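Long-range contacts in serine protease inhibitor (PDB 3STO), which probably inhibits serine proteases, adopting the serpin fold in which a long exposed loop is offered to the target enzyme: residues K297-N302 / T343-L348; V191-D196 / G352-T357; G36-T41 / A397-P402. One frame throughout, in Å; residues are numbered along the deposited sequence.

Contact 1: residues K297-N302 / T343-L348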
ATOM      1  N   LYS A 297      15.049  10.190  -9.132  1.00 21.83           N
ATOM      2  CA  LYS A 297      13.834   9.814  -9.803  1.00 24.82           C
ATOM      3  C   LYS A 297      13.891   8.292  -9.982  1.00 32.03           C
ATOM      4  O   LYS A 297      14.920   7.735 -10.316  1.00 28.65           O
ATOM      5  CB  LYS A 297      13.664  10.543 -11.125  1.00 23.44           C
ATOM      6  CG  LYS A 297      14.531  10.073 -12.200  1.00 38.58           C
ATOM      7  CD  LYS A 297      14.442  11.034 -13.384  1.00 50.71           C
ATOM      8  CE  LYS A 297      13.002  11.332 -13.758  1.00 41.69           C
ATOM      9  NZ  LYS A 297      12.924  12.045 -15.086  1.00 50.03           N
ATOM     10  N   PHE A 298      12.792   7.613  -9.682  1.00 31.33           N
ATOM     11  CA  PHE A 298      12.766   6.160  -9.755  1.00 29.11           C
ATOM     12  C   PHE A 298      11.353   5.634  -9.896  1.00 33.63           C
ATOM     13  O   PHE A 298      10.346   6.353  -9.682  1.00 27.18           O
ATOM     14  CB  PHE A 298      13.407   5.535  -8.512  1.00 26.99           C
ATOM     15  CG  PHE A 298      12.698   5.863  -7.227  1.00 30.15           C
ATOM     16  CD1 PHE A 298      12.949   7.057  -6.565  1.00 23.12           C
ATOM     17  CD2 PHE A 298      11.772   4.988  -6.688  1.00 29.00           C
ATOM     18  CE1 PHE A 298      12.285   7.357  -5.377  1.00 32.61           C
ATOM     19  CE2 PHE A 298      11.090   5.294  -5.497  1.00 24.98           C
ATOM     20  CZ  PHE A 298      11.352   6.478  -4.849  1.00 34.47           C
ATOM     21  N   THR A 299      11.274   4.367 -10.263  1.00 27.02           N
ATOM     22  CA  THR A 299      10.002   3.700 -10.149  1.00 39.14           C
ATOM     23  C   THR A 299      10.156   2.286  -9.648  1.00 30.27           C
ATOM     24  O   THR A 299      10.901   1.503 -10.235  1.00 33.91           O
ATOM     25  CB  THR A 299       9.158   3.801 -11.443  1.00 39.91           C
ATOM     26  OG1 THR A 299       8.538   2.544 -11.715  1.00 42.35           O
ATOM     27  CG2 THR A 299       9.984   4.241 -12.606  1.00 16.93           C
ATOM     28  N   LEU A 300       9.496   1.985  -8.534  1.00 25.00           N
ATOM     29  CA  LEU A 300       9.402   0.600  -8.043  1.00 31.12           C
ATOM     30  C   LEU A 300       8.111  -0.057  -8.454  1.00 27.31           C
ATOM     31  O   LEU A 300       7.016   0.518  -8.319  1.00 25.90           O
ATOM     32  CB  LEU A 300       9.454   0.485  -6.515  1.00 23.01           C
ATOM     33  CG  LEU A 300      10.475   1.188  -5.659  1.00 26.43           C
ATOM     34  CD1 LEU A 300      10.347   0.635  -4.251  1.00 26.98           C
ATOM     35  CD2 LEU A 300      11.880   1.024  -6.219  1.00 39.02           C
ATOM     36  N   LYS A 301       8.249  -1.288  -8.918  1.00 27.26           N
ATOM     37  CA  LYS A 301       7.122  -2.203  -9.089  1.00 27.02           C
ATOM     38  C   LYS A 301       7.305  -3.432  -8.209  1.00 28.07           C
ATOM     39  O   LYS A 301       8.417  -3.859  -7.939  1.00 28.76           O
ATOM     40  CB  LYS A 301       7.003  -2.605 -10.551  1.00 17.04           C
ATOM     41  CG  LYS A 301       6.577  -1.442 -11.322  1.00 21.55           C
ATOM     42  CD  LYS A 301       6.524  -1.675 -12.825  1.00 28.68           C
ATOM     43  CE  LYS A 301       6.501  -0.280 -13.485  1.00 27.72           C
ATOM     44  NZ  LYS A 301       6.256  -0.281 -15.004  1.00 39.17           N
ATOM     45  N   ASN A 302       6.214  -4.013  -7.754  1.00 23.61           N
ATOM     46  CA  ASN A 302       6.346  -5.267  -7.051  1.00 19.43           C
ATOM     47  C   ASN A 302       5.032  -6.006  -6.927  1.00 23.73           C
ATOM     48  O   ASN A 302       3.951  -5.425  -7.112  1.00 25.83           O
ATOM     49  CB  ASN A 302       7.054  -5.080  -5.699  1.00 13.78           C
ATOM     50  CG  ASN A 302       6.120  -4.718  -4.582  1.00 21.61           C
ATOM     51  OD1 ASN A 302       4.945  -4.388  -4.789  1.00 36.66           O
ATOM     52  ND2 ASN A 302       6.636  -4.777  -3.378  1.00 24.46           N
ATOM     53  N   THR A 343      -0.168  -6.005  -6.022  1.00 18.97           N
ATOM     54  CA  THR A 343       0.762  -5.546  -7.006  1.00 24.73           C
ATOM     55  C   THR A 343       0.779  -4.015  -6.946  1.00 31.92           C
ATOM     56  O   THR A 343      -0.283  -3.374  -7.023  1.00 29.53           O
ATOM     57  CB  THR A 343       0.428  -6.090  -8.399  1.00 30.25           C
ATOM     58  OG1 THR A 343       1.333  -5.522  -9.364  1.00 39.99           O
ATOM     59  CG2 THR A 343      -0.979  -5.750  -8.787  1.00 25.27           C
ATOM     60  N   ASN A 344       1.983  -3.456  -6.764  1.00 24.17           N
ATOM     61  CA  ASN A 344       2.183  -2.027  -6.480  1.00 21.20           C
ATOM     62  C   ASN A 344       3.128  -1.345  -7.481  1.00 26.95           C
ATOM     63  O   ASN A 344       4.023  -1.969  -8.061  1.00 22.31           O
ATOM     64  CB  ASN A 344       2.750  -1.819  -5.058  1.00 18.86           C
ATOM     65  CG  ASN A 344       1.873  -2.417  -3.967  1.00 25.31           C
ATOM     66  OD1 ASN A 344       0.817  -1.878  -3.651  1.00 30.82           O
ATOM     67  ND2 ASN A 344       2.314  -3.535  -3.381  1.00 19.53           N
ATOM     68  N   VAL A 345       2.930  -0.049  -7.674  1.00 25.95           N
ATOM     69  CA  VAL A 345       3.893   0.772  -8.411  1.00 27.43           C
ATOM     70  C   VAL A 345       4.111   2.102  -7.706  1.00 27.26           C
ATOM     71  O   VAL A 345       3.155   2.727  -7.256  1.00 23.32           O
ATOM     72  CB  VAL A 345       3.483   1.017  -9.865  1.00 23.89           C
ATOM     73  CG1 VAL A 345       2.052   1.518  -9.947  1.00 25.23           C
ATOM     74  CG2 VAL A 345       4.473   2.002 -10.534  1.00 19.18           C
ATOM     75  N   LEU A 346       5.382   2.481  -7.568  1.00 25.24           N
ATOM     76  CA  LEU A 346       5.786   3.786  -7.050  1.00 20.63           C
ATOM     77  C   LEU A 346       6.685   4.430  -8.089  1.00 27.76           C
ATOM     78  O   LEU A 346       7.846   4.060  -8.229  1.00 23.66           O
ATOM     79  CB  LEU A 346       6.551   3.647  -5.721  1.00 25.63           C
ATOM     80  CG  LEU A 346       7.026   4.925  -4.985  1.00 35.69           C
ATOM     81  CD1 LEU A 346       5.871   5.868  -4.618  1.00 24.16           C
ATOM     82  CD2 LEU A 346       7.812   4.581  -3.716  1.00 23.87           C
ATOM     83  N   LYS A 347       6.132   5.371  -8.839  1.00 25.61           N
ATOM     84  CA  LYS A 347       6.892   6.121  -9.836  1.00 27.28           C
ATOM     85  C   LYS A 347       7.086   7.597  -9.421  1.00 30.11           C
ATOM     86  O   LYS A 347       6.123   8.380  -9.344  1.00 27.36           O
ATOM     87  CB  LYS A 347       6.202   6.005 -11.193  1.00 21.68           C
ATOM     88  CG  LYS A 347       6.688   6.960 -12.225  1.00 28.62           C
ATOM     89  CD  LYS A 347       5.869   6.807 -13.487  1.00 44.72           C
ATOM     90  CE  LYS A 347       6.192   7.908 -14.498  1.00 60.90           C
ATOM     91  NZ  LYS A 347       5.086   8.100 -15.487  1.00 65.59           N
ATOM     92  N   LEU A 348       8.325   7.980  -9.148  1.00 19.13           N
ATOM     93  CA  LEU A 348       8.610   9.369  -8.768  1.00 19.69           C
ATOM     94  C   LEU A 348       9.371  10.091  -9.883  1.00 24.15           C
ATOM     95  O   LEU A 348      10.321   9.559 -10.442  1.00 25.82           O
ATOM     96  CB  LEU A 348       9.464   9.379  -7.504  1.00 30.36           C
ATOM     97  CG  LEU A 348       9.157  10.254  -6.304  1.00 24.03           C
ATOM     98  CD1 LEU A 348       8.067   9.609  -5.495  1.00 28.10           C
ATOM     99  CD2 LEU A 348      10.432  10.335  -5.474  1.00 32.09           C
TER
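Phe298 holds CG between its backbone N and carbonyl carbon (chi1 62°), and from this crowded position the ring lies alongside Leu348, both side chains pointing the same way. CD2 of Leu348 meets the rim at CE1 of Phe298, 3.5 Å away, while CB of Leu348 sits over one face of the ring, offset toward its border. Leu346 comes to the ring edge, its CD2 3.8 Å from CE2 of Phe298 and near the ring plane. A flat aromatic flanked by two branched leucines suits this buried side, where Met395, Ala397 and Val399 of strand 392-399 also pack. Asn302 has a similar first torsion (chi1 87°). Its OD1 accepts an N-H of ND2 of Asn344 on a lone pair, at 3.1 Å. The two amide planes are 53° apart. ND2 of Asn302 is bonded to the carbonyl oxygen of Leu40.

The segments are neighbouring, antiparallel strands of the central sheet of the serpin fold, sheet A. Leu300 and Leu346 form a hydrogen-bonded pair, with N of Leu346 2.7 Å from O of Leu300, and Asn302 and Asn344 form another. Between them, Lys301 faces Val345 in a non-hydrogen-bonded pair. On that other side, CB of Thr299 touches CB of Lys347 at 3.7 Å, and CG of Lys301 lies 4.1 Å from CG2 of Val345. Long lysine chains suit this side: NZ of Lys301 reaches the carbonyl of Leu171, and NZ of Lys347 that of Ala355. At the strand's beginning, NZ of Lys297 forms a salt bridge with Glu350.

Contact 2: residues V191-D196 / G352-T357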
ATOM      1  N   VAL A 191      -4.918  -3.894  -6.053  1.00 30.56           N
ATOM      2  CA  VAL A 191      -4.206  -2.834  -6.728  1.00 28.83           C
ATOM      3  C   VAL A 191      -4.455  -1.522  -5.988  1.00 28.66           C
ATOM      4  O   VAL A 191      -5.605  -1.159  -5.684  1.00 40.18           O
ATOM      5  CB  VAL A 191      -4.682  -2.668  -8.184  1.00 27.76           C
ATOM      6  CG1 VAL A 191      -4.115  -1.388  -8.785  1.00 31.12           C
ATOM      7  CG2 VAL A 191      -4.308  -3.885  -9.018  1.00 26.92           C
ATOM      8  N   PHE A 192      -3.385  -0.804  -5.685  1.00 38.84           N
ATOM      9  CA  PHE A 192      -3.565   0.491  -5.037  1.00 57.96           C
ATOM     10  C   PHE A 192      -2.813   1.567  -5.792  1.00 45.44           C
ATOM     11  O   PHE A 192      -1.580   1.651  -5.740  1.00 33.91           O
ATOM     12  CB  PHE A 192      -3.106   0.442  -3.593  1.00 62.68           C
ATOM     13  CG  PHE A 192      -3.729   1.492  -2.719  1.00 54.26           C
ATOM     14  CD1 PHE A 192      -3.110   2.737  -2.551  1.00 44.21           C
ATOM     15  CD2 PHE A 192      -4.922   1.224  -2.035  1.00 48.40           C
ATOM     16  CE1 PHE A 192      -3.690   3.696  -1.718  1.00 59.98           C
ATOM     17  CE2 PHE A 192      -5.503   2.165  -1.194  1.00 41.17           C
ATOM     18  CZ  PHE A 192      -4.894   3.404  -1.026  1.00 46.41           C
ATOM     19  N   TYR A 193      -3.581   2.380  -6.500  1.00 34.91           N
ATOM     20  CA  TYR A 193      -3.005   3.376  -7.387  1.00 43.62           C
ATOM     21  C   TYR A 193      -3.158   4.774  -6.783  1.00 33.56           C
ATOM     22  O   TYR A 193      -4.274   5.267  -6.563  1.00 27.15           O
ATOM     23  CB  TYR A 193      -3.681   3.286  -8.764  1.00 39.61           C
ATOM     24  CG  TYR A 193      -3.024   4.047  -9.896  1.00 36.30           C
ATOM     25  CD1 TYR A 193      -1.792   3.672 -10.389  1.00 44.48           C
ATOM     26  CD2 TYR A 193      -3.670   5.120 -10.502  1.00 40.34           C
ATOM     27  CE1 TYR A 193      -1.205   4.359 -11.456  1.00 54.20           C
ATOM     28  CE2 TYR A 193      -3.101   5.815 -11.560  1.00 39.84           C
ATOM     29  CZ  TYR A 193      -1.872   5.428 -12.040  1.00 55.66           C
ATOM     30  OH  TYR A 193      -1.306   6.122 -13.096  1.00 64.09           O
ATOM     31  N   PHE A 194      -2.015   5.392  -6.519  1.00 26.10           N
ATOM     32  CA  PHE A 194      -1.951   6.765  -6.085  1.00 25.68           C
ATOM     33  C   PHE A 194      -1.344   7.627  -7.191  1.00 29.09           C
ATOM     34  O   PHE A 194      -0.364   7.251  -7.801  1.00 30.78           O
ATOM     35  CB  PHE A 194      -1.111   6.868  -4.809  1.00 17.16           C
ATOM     36  CG  PHE A 194      -1.074   8.241  -4.231  1.00 21.82           C
ATOM     37  CD1 PHE A 194      -0.218   9.210  -4.759  1.00 14.60           C
ATOM     38  CD2 PHE A 194      -1.918   8.585  -3.175  1.00 20.64           C
ATOM     39  CE1 PHE A 194      -0.177  10.507  -4.218  1.00 18.91           C
ATOM     40  CE2 PHE A 194      -1.893   9.865  -2.629  1.00 18.84           C
ATOM     41  CZ  PHE A 194      -1.025  10.836  -3.154  1.00 14.69           C
ATOM     42  N   ARG A 195      -1.919   8.797  -7.429  1.00 32.17           N
ATOM     43  CA  ARG A 195      -1.410   9.699  -8.451  1.00 21.54           C
ATOM     44  C   ARG A 195      -1.724  11.172  -8.148  1.00 27.40           C
ATOM     45  O   ARG A 195      -2.882  11.556  -7.937  1.00 26.96           O
ATOM     46  CB  ARG A 195      -1.945   9.302  -9.822  1.00 29.05           C
ATOM     47  CG  ARG A 195      -1.422  10.170 -10.954  1.00 44.11           C
ATOM     48  CD  ARG A 195      -2.551  10.546 -11.922  1.00 58.16           C
ATOM     49  NE  ARG A 195      -2.613   9.685 -13.098  1.00 59.22           N
ATOM     50  CZ  ARG A 195      -3.715   9.492 -13.818  1.00 68.14           C
ATOM     51  NH1 ARG A 195      -4.844  10.089 -13.457  1.00 57.55           N
ATOM     52  NH2 ARG A 195      -3.697   8.694 -14.886  1.00 61.17           N
ATOM     53  N   ASP A 196      -0.669  11.983  -8.095  1.00 23.10           N
ATOM     54  CA  ASP A 196      -0.810  13.420  -7.979  1.00 26.04           C
ATOM     55  C   ASP A 196       0.486  14.167  -8.342  1.00 25.31           C
ATOM     56  O   ASP A 196       1.565  13.620  -8.251  1.00 18.80           O
ATOM     57  CB  ASP A 196      -1.271  13.800  -6.572  1.00 20.97           C
ATOM     58  CG  ASP A 196      -1.942  15.189  -6.521  1.00 27.88           C
ATOM     59  OD1 ASP A 196      -2.129  15.802  -7.599  1.00 26.78           O
ATOM     60  OD2 ASP A 196      -2.267  15.669  -5.406  1.00 23.14           O
ATOM     61  N   GLY A 352       5.606  14.606 -10.232  1.00 24.32           N
ATOM     62  CA  GLY A 352       4.949  14.105  -9.039  1.00 19.53           C
ATOM     63  C   GLY A 352       5.103  12.613  -8.874  1.00 25.37           C
ATOM     64  O   GLY A 352       6.158  12.067  -9.157  1.00 19.78           O
ATOM     65  N   ILE A 353       4.039  11.971  -8.394  1.00 24.12           N
ATOM     66  CA  ILE A 353       3.990  10.535  -8.149  1.00 19.97           C
ATOM     67  C   ILE A 353       3.007   9.931  -9.124  1.00 26.30           C
ATOM     68  O   ILE A 353       1.900  10.421  -9.251  1.00 27.50           O
ATOM     69  CB  ILE A 353       3.577  10.248  -6.698  1.00 25.59           C
ATOM     70  CG1 ILE A 353       4.651  10.790  -5.756  1.00 19.64           C
ATOM     71  CG2 ILE A 353       3.354   8.753  -6.450  1.00 14.08           C
ATOM     72  CD1 ILE A 353       4.248  10.714  -4.296  1.00 26.20           C
ATOM     73  N   GLU A 354       3.414   8.869  -9.813  1.00 27.76           N
ATOM     74  CA  GLU A 354       2.642   8.334 -10.940  1.00 31.92           C
ATOM     75  C   GLU A 354       2.122   9.443 -11.858  1.00 39.41           C
ATOM     76  O   GLU A 354       1.047   9.318 -12.452  1.00 46.65           O
ATOM     77  CB  GLU A 354       1.473   7.452 -10.485  1.00 22.56           C
ATOM     78  CG  GLU A 354       1.866   6.038 -10.089  1.00 26.39           C
ATOM     79  CD  GLU A 354       2.515   5.946  -8.710  1.00 36.98           C
ATOM     80  OE1 GLU A 354       3.734   6.175  -8.618  1.00 43.69           O
ATOM     81  OE2 GLU A 354       1.819   5.626  -7.705  1.00 41.03           O
ATOM     82  N   ALA A 355       2.890  10.522 -11.967  1.00 44.70           N
ATOM     83  CA  ALA A 355       2.492  11.677 -12.767  1.00 48.49           C
ATOM     84  C   ALA A 355       3.107  11.655 -14.164  1.00 48.06           C
ATOM     85  O   ALA A 355       3.945  10.806 -14.468  1.00 66.12           O
ATOM     86  CB  ALA A 355       2.857  12.972 -12.037  1.00 36.32           C
ATOM     87  N   THR A 356       2.702  12.606 -15.002  1.00 64.06           N
ATOM     88  CA  THR A 356       3.263  12.759 -16.350  1.00 73.13           C
ATOM     89  C   THR A 356       3.220  14.238 -16.759  1.00 61.14           C
ATOM     90  O   THR A 356       2.247  14.926 -16.461  1.00 74.15           O
ATOM     91  CB  THR A 356       2.464  11.903 -17.395  1.00 72.34           C
ATOM     92  OG1 THR A 356       2.278  10.564 -16.908  1.00 67.41           O
ATOM     93  CG2 THR A 356       3.176  11.844 -18.739  1.00 62.31           C
ATOM     94  N   THR A 357       4.266  14.727 -17.427  1.00 63.28           N
ATOM     95  CA  THR A 357       4.256  16.072 -18.044  1.00 74.67           C
ATOM     96  C   THR A 357       5.429  16.251 -19.004  1.00 69.56           C
ATOM     97  O   THR A 357       6.491  15.659 -18.816  1.00 73.60           O
ATOM     98  CB  THR A 357       4.305  17.244 -17.011  1.00 75.50           C
ATOM     99  OG1 THR A 357       2.985  17.573 -16.559  1.00 73.17           O
ATOM    100  CG2 THR A 357       4.912  18.486 -17.641  1.00 59.28           C
TER
HETATM  101  O   HOH W   1       0.185   3.656  -6.399  1.00 29.54           O
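The guanidinium of Arg195 has O of Glu354 at its edge, in its plane, and CE2 of Tyr193 over one face, 4.0 Å above it and offset toward the rim. The Tyr193 ring and the Glu354 chain run past one another in opposed senses, CE1 of Tyr193 lying 3.8 Å from CG of Glu354, with ring and carboxylate planes 52° apart. The ring of Phe194 crosses Ile353 obliquely, CD1 of Phe194 being 4.0 Å from CG2 of Ile353, and it meets Phe253 edge-to-face.

In serpin terms this is the top of sheet A, where the hinge that begins the reactive-centre loop leaves the sheet. Ile353 and Asp196 form a hydrogen-bonded antiparallel pair, in which N of Ile353 donates to O of Asp196 at 3.0 Å and N of Asp196 donates back. At Gly352 the backbone angles would jam a CB against the preceding carbonyl oxygen, and the Asp196 carbonyl also leaves no place for one, which is why glycine suits the position. After Ile353 the chain turns sharply: Glu354 takes a left-handed helical conformation (phi 44°, psi 32°) and directs its side chain between strands 186-197 and 339-348. Such a placement resembles the partly inserted hinge known from some serpins.

OE1 of the buried Glu354 accepts the backbone N of Lys347, whereas OE2 lies only 2.7 Å from O of Phe194. Both atoms are acceptors, so the closeness would probably favour a protonated carboxyl group. Alongside, CB and CG of Glu354 rest against the same carbonyl. A water links strand 186-197 to the Glu354 side chain: it accepts from N of Phe194 at 2.8 Å and is also hydrogen-bonded to O of Phe192, at 2.8 Å, and to OE2 of Glu354, at 2.9 Å.

Contact 3: residues G36-T41 / A397-P402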
ATOM      1  N   GLY A  36      16.971  -7.295   2.693  1.00 34.15           N
ATOM      2  CA  GLY A  36      17.891  -7.128   1.584  1.00 27.95           C
ATOM      3  C   GLY A  36      17.287  -6.699   0.260  1.00 36.25           C
ATOM      4  O   GLY A  36      17.976  -6.718  -0.754  1.00 32.52           O
ATOM      5  N   ASP A  37      16.014  -6.308   0.241  1.00 28.09           N
ATOM      6  CA  ASP A  37      15.407  -5.889  -1.014  1.00 29.72           C
ATOM      7  C   ASP A  37      14.812  -4.477  -0.957  1.00 25.68           C
ATOM      8  O   ASP A  37      14.614  -3.914   0.112  1.00 21.82           O
ATOM      9  CB  ASP A  37      14.306  -6.882  -1.421  1.00 32.90           C
ATOM     10  CG  ASP A  37      14.793  -8.318  -1.468  1.00 51.62           C
ATOM     11  OD1 ASP A  37      15.840  -8.582  -2.095  1.00 62.21           O
ATOM     12  OD2 ASP A  37      14.120  -9.194  -0.879  1.00 61.40           O
ATOM     13  N   ASN A  38      14.489  -3.928  -2.119  1.00 19.83           N
ATOM     14  CA  ASN A  38      13.465  -2.887  -2.146  1.00 27.92           C
ATOM     15  C   ASN A  38      12.139  -3.454  -1.579  1.00 31.87           C
ATOM     16  O   ASN A  38      11.803  -4.624  -1.759  1.00 30.42           O
ATOM     17  CB  ASN A  38      13.228  -2.341  -3.551  1.00 20.46           C
ATOM     18  CG  ASN A  38      14.441  -1.589  -4.130  1.00 24.17           C
ATOM     19  OD1 ASN A  38      15.216  -0.941  -3.410  1.00 19.98           O
ATOM     20  ND2 ASN A  38      14.580  -1.659  -5.454  1.00 17.09           N
ATOM     21  N   PHE A  39      11.400  -2.627  -0.865  1.00 26.53           N
ATOM     22  CA  PHE A  39      10.122  -3.050  -0.353  1.00 21.00           C
ATOM     23  C   PHE A  39       9.069  -1.974  -0.633  1.00 22.58           C
ATOM     24  O   PHE A  39       9.357  -0.783  -0.533  1.00 19.11           O
ATOM     25  CB  PHE A  39      10.205  -3.338   1.150  1.00 17.83           C
ATOM     26  CG  PHE A  39       8.894  -3.662   1.746  1.00 19.05           C
ATOM     27  CD1 PHE A  39       8.354  -4.947   1.608  1.00 26.07           C
ATOM     28  CD2 PHE A  39       8.155  -2.676   2.401  1.00 23.55           C
ATOM     29  CE1 PHE A  39       7.080  -5.275   2.155  1.00 29.71           C
ATOM     30  CE2 PHE A  39       6.884  -2.980   2.952  1.00 30.75           C
ATOM     31  CZ  PHE A  39       6.345  -4.291   2.831  1.00 26.76           C
ATOM     32  N   LEU A  40       7.855  -2.401  -0.962  1.00 18.24           N
ATOM     33  CA  LEU A  40       6.770  -1.473  -1.267  1.00 22.38           C
ATOM     34  C   LEU A  40       5.438  -2.134  -0.885  1.00 22.17           C
ATOM     35  O   LEU A  40       5.164  -3.252  -1.291  1.00 26.44           O
ATOM     36  CB  LEU A  40       6.809  -1.134  -2.764  1.00 20.46           C
ATOM     37  CG  LEU A  40       5.691  -0.323  -3.393  1.00 29.51           C
ATOM     38  CD1 LEU A  40       5.541   0.977  -2.666  1.00 27.33           C
ATOM     39  CD2 LEU A  40       5.940  -0.082  -4.869  1.00 23.88           C
ATOM     40  N   THR A  41       4.628  -1.460  -0.079  1.00 19.52           N
ATOM     41  CA  THR A  41       3.305  -1.963   0.234  1.00 23.32           C
ATOM     42  C   THR A  41       2.251  -0.893   0.582  1.00 26.24           C
ATOM     43  O   THR A  41       2.562   0.171   1.128  1.00 18.60           O
ATOM     44  CB  THR A  41       3.346  -2.973   1.414  1.00 30.81           C
ATOM     45  OG1 THR A  41       2.131  -3.739   1.439  1.00 30.09           O
ATOM     46  CG2 THR A  41       3.541  -2.226   2.757  1.00 27.65           C
ATOM     47  N   ALA A 397       7.439   2.156   1.948  1.00 15.41           N
ATOM     48  CA  ALA A 397       8.446   1.725   1.007  1.00 16.33           C
ATOM     49  C   ALA A 397       9.837   1.833   1.605  1.00 16.79           C
ATOM     50  O   ALA A 397      10.150   2.756   2.350  1.00 18.42           O
ATOM     51  CB  ALA A 397       8.373   2.539  -0.298  1.00  7.54           C
ATOM     52  N   LYS A 398      10.676   0.875   1.253  1.00 16.84           N
ATOM     53  CA  LYS A 398      12.095   1.003   1.490  1.00 12.73           C
ATOM     54  C   LYS A 398      12.815   0.989   0.122  1.00 15.96           C
ATOM     55  O   LYS A 398      12.632   0.079  -0.704  1.00 18.18           O
ATOM     56  CB  LYS A 398      12.596  -0.113   2.399  1.00 15.86           C
ATOM     57  CG  LYS A 398      14.109  -0.084   2.592  1.00 27.52           C
ATOM     58  CD  LYS A 398      14.580  -1.184   3.512  1.00 33.58           C
ATOM     59  CE  LYS A 398      14.432  -2.547   2.870  1.00 36.35           C
ATOM     60  NZ  LYS A 398      15.388  -3.510   3.482  1.00 36.04           N
ATOM     61  N   VAL A 399      13.631   2.002  -0.115  1.00 16.15           N
ATOM     62  CA  VAL A 399      14.366   2.101  -1.371  1.00 21.26           C
ATOM     63  C   VAL A 399      15.866   1.933  -1.152  1.00 22.82           C
ATOM     64  O   VAL A 399      16.556   2.826  -0.645  1.00 21.87           O
ATOM     65  CB  VAL A 399      14.059   3.416  -2.110  1.00 17.89           C
ATOM     66  CG1 VAL A 399      14.704   3.393  -3.456  1.00 19.69           C
ATOM     67  CG2 VAL A 399      12.535   3.619  -2.243  1.00 18.58           C
HETATM   68  N   MSE A 400      16.362   0.764  -1.521  1.00 21.77           N
HETATM   69  CA  MSE A 400      17.781   0.457  -1.388  1.00 26.16           C
HETATM   70  C   MSE A 400      18.520   0.651  -2.699  1.00 20.80           C
HETATM   71  O   MSE A 400      19.686   1.028  -2.725  1.00 32.43           O
HETATM   72  CB  MSE A 400      17.950  -0.990  -0.951  1.00 23.81           C
HETATM   73  CG  MSE A 400      17.924  -1.164   0.539  1.00 46.26           C
HETATM   74 SE   MSE A 400      18.243  -3.027   1.037  1.00 93.05          SE
HETATM   75  CE  MSE A 400      18.155  -2.760   2.970  1.00 52.41           C
ATOM     76  N   ASN A 401      17.818   0.367  -3.783  1.00 20.81           N
ATOM     77  CA  ASN A 401      18.379   0.364  -5.092  1.00 23.92           C
ATOM     78  C   ASN A 401      17.376   1.012  -6.021  1.00 28.07           C
ATOM     79  O   ASN A 401      16.485   0.331  -6.548  1.00 28.18           O
ATOM     80  CB  ASN A 401      18.640  -1.080  -5.539  1.00 26.69           C
ATOM     81  CG  ASN A 401      19.557  -1.170  -6.767  1.00 38.71           C
ATOM     82  OD1 ASN A 401      19.747  -0.204  -7.510  1.00 36.92           O
ATOM     83  ND2 ASN A 401      20.139  -2.340  -6.965  1.00 61.19           N
ATOM     84  N   PRO A 402      17.514   2.332  -6.229  1.00 20.76           N
ATOM     85  CA  PRO A 402      16.613   3.042  -7.153  1.00 28.04           C
ATOM     86  C   PRO A 402      16.896   2.606  -8.577  1.00 33.34           C
ATOM     87  O   PRO A 402      18.049   2.492  -8.970  1.00 59.91           O
ATOM     88  CB  PRO A 402      16.964   4.523  -6.956  1.00 23.53           C
ATOM     89  CG  PRO A 402      18.162   4.563  -5.994  1.00 24.38           C
ATOM     90  CD  PRO A 402      18.636   3.164  -5.755  1.00 23.33           C
TER
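In sheet B of the serpin fold, the short strand 39-41 runs antiparallel to the end of strand 392-399, and Asn38 and Met400 join the two just beyond the regular ladder. The amide of Asn38 does most of this work. Its OD1 accepts N of Met400 at 2.8 Å, nearly in line with the C=O bond, and N of Asn401 at 2.9 Å on a lone pair. ND2 of Asn38 then donates to O of Asn401 at 3.0 Å, the acceptor lying close to the amide plane. Three bonds thus fix the rotation of the group, and asparagine, which carries a donor and an acceptor on a short arm, serves both the N-H groups and the carbonyl of a chain that is turning away from its strand.

Within the ladder, Phe39 and Lys398 form a hydrogen-bonded pair in which N of Phe39 lies 3.0 Å from O of Lys398. The next pair, Leu40 with Ala397, is non-hydrogen-bonded and belongs to the core between sheets A and B: CD1 of Leu40 meets CB of Ala397 at 4.0 Å, and Leu40 also packs on Leu300. The single CB of alanine fills the place beside that leucine methyl. On the other side, Lys398 has CG anti to its backbone N (chi1 176°) and bends at chi3 (69°); its CE passes 3.1 Å from O of Asp37, and NZ bonds to the carbonyl of Phe34. SE of Met400, a selenomethionine, stretches from an extended chain to lie 3.8 Å from O of Asp37.

From the N terminus, residues 36-41 pair with 397-402, at the end of the last strand, 392-399, so contact 3 closes nearly the whole chain and encloses the other two. Residues 191-196 come next and meet 352-357, closing the loop of contact 2. Contact 1, joining 297-302 to 343-348, falls within that loop; none of the three cross. Contacts 1 and 2 are both in sheet A, their centres about 10 Å apart, and share the region where strand 339-348 leads into the hinge. Contact 3 lies in sheet B, its centre about 10 Å from contact 1, touching it through Leu40, and about 18 Å from contact 2, which it does not touch.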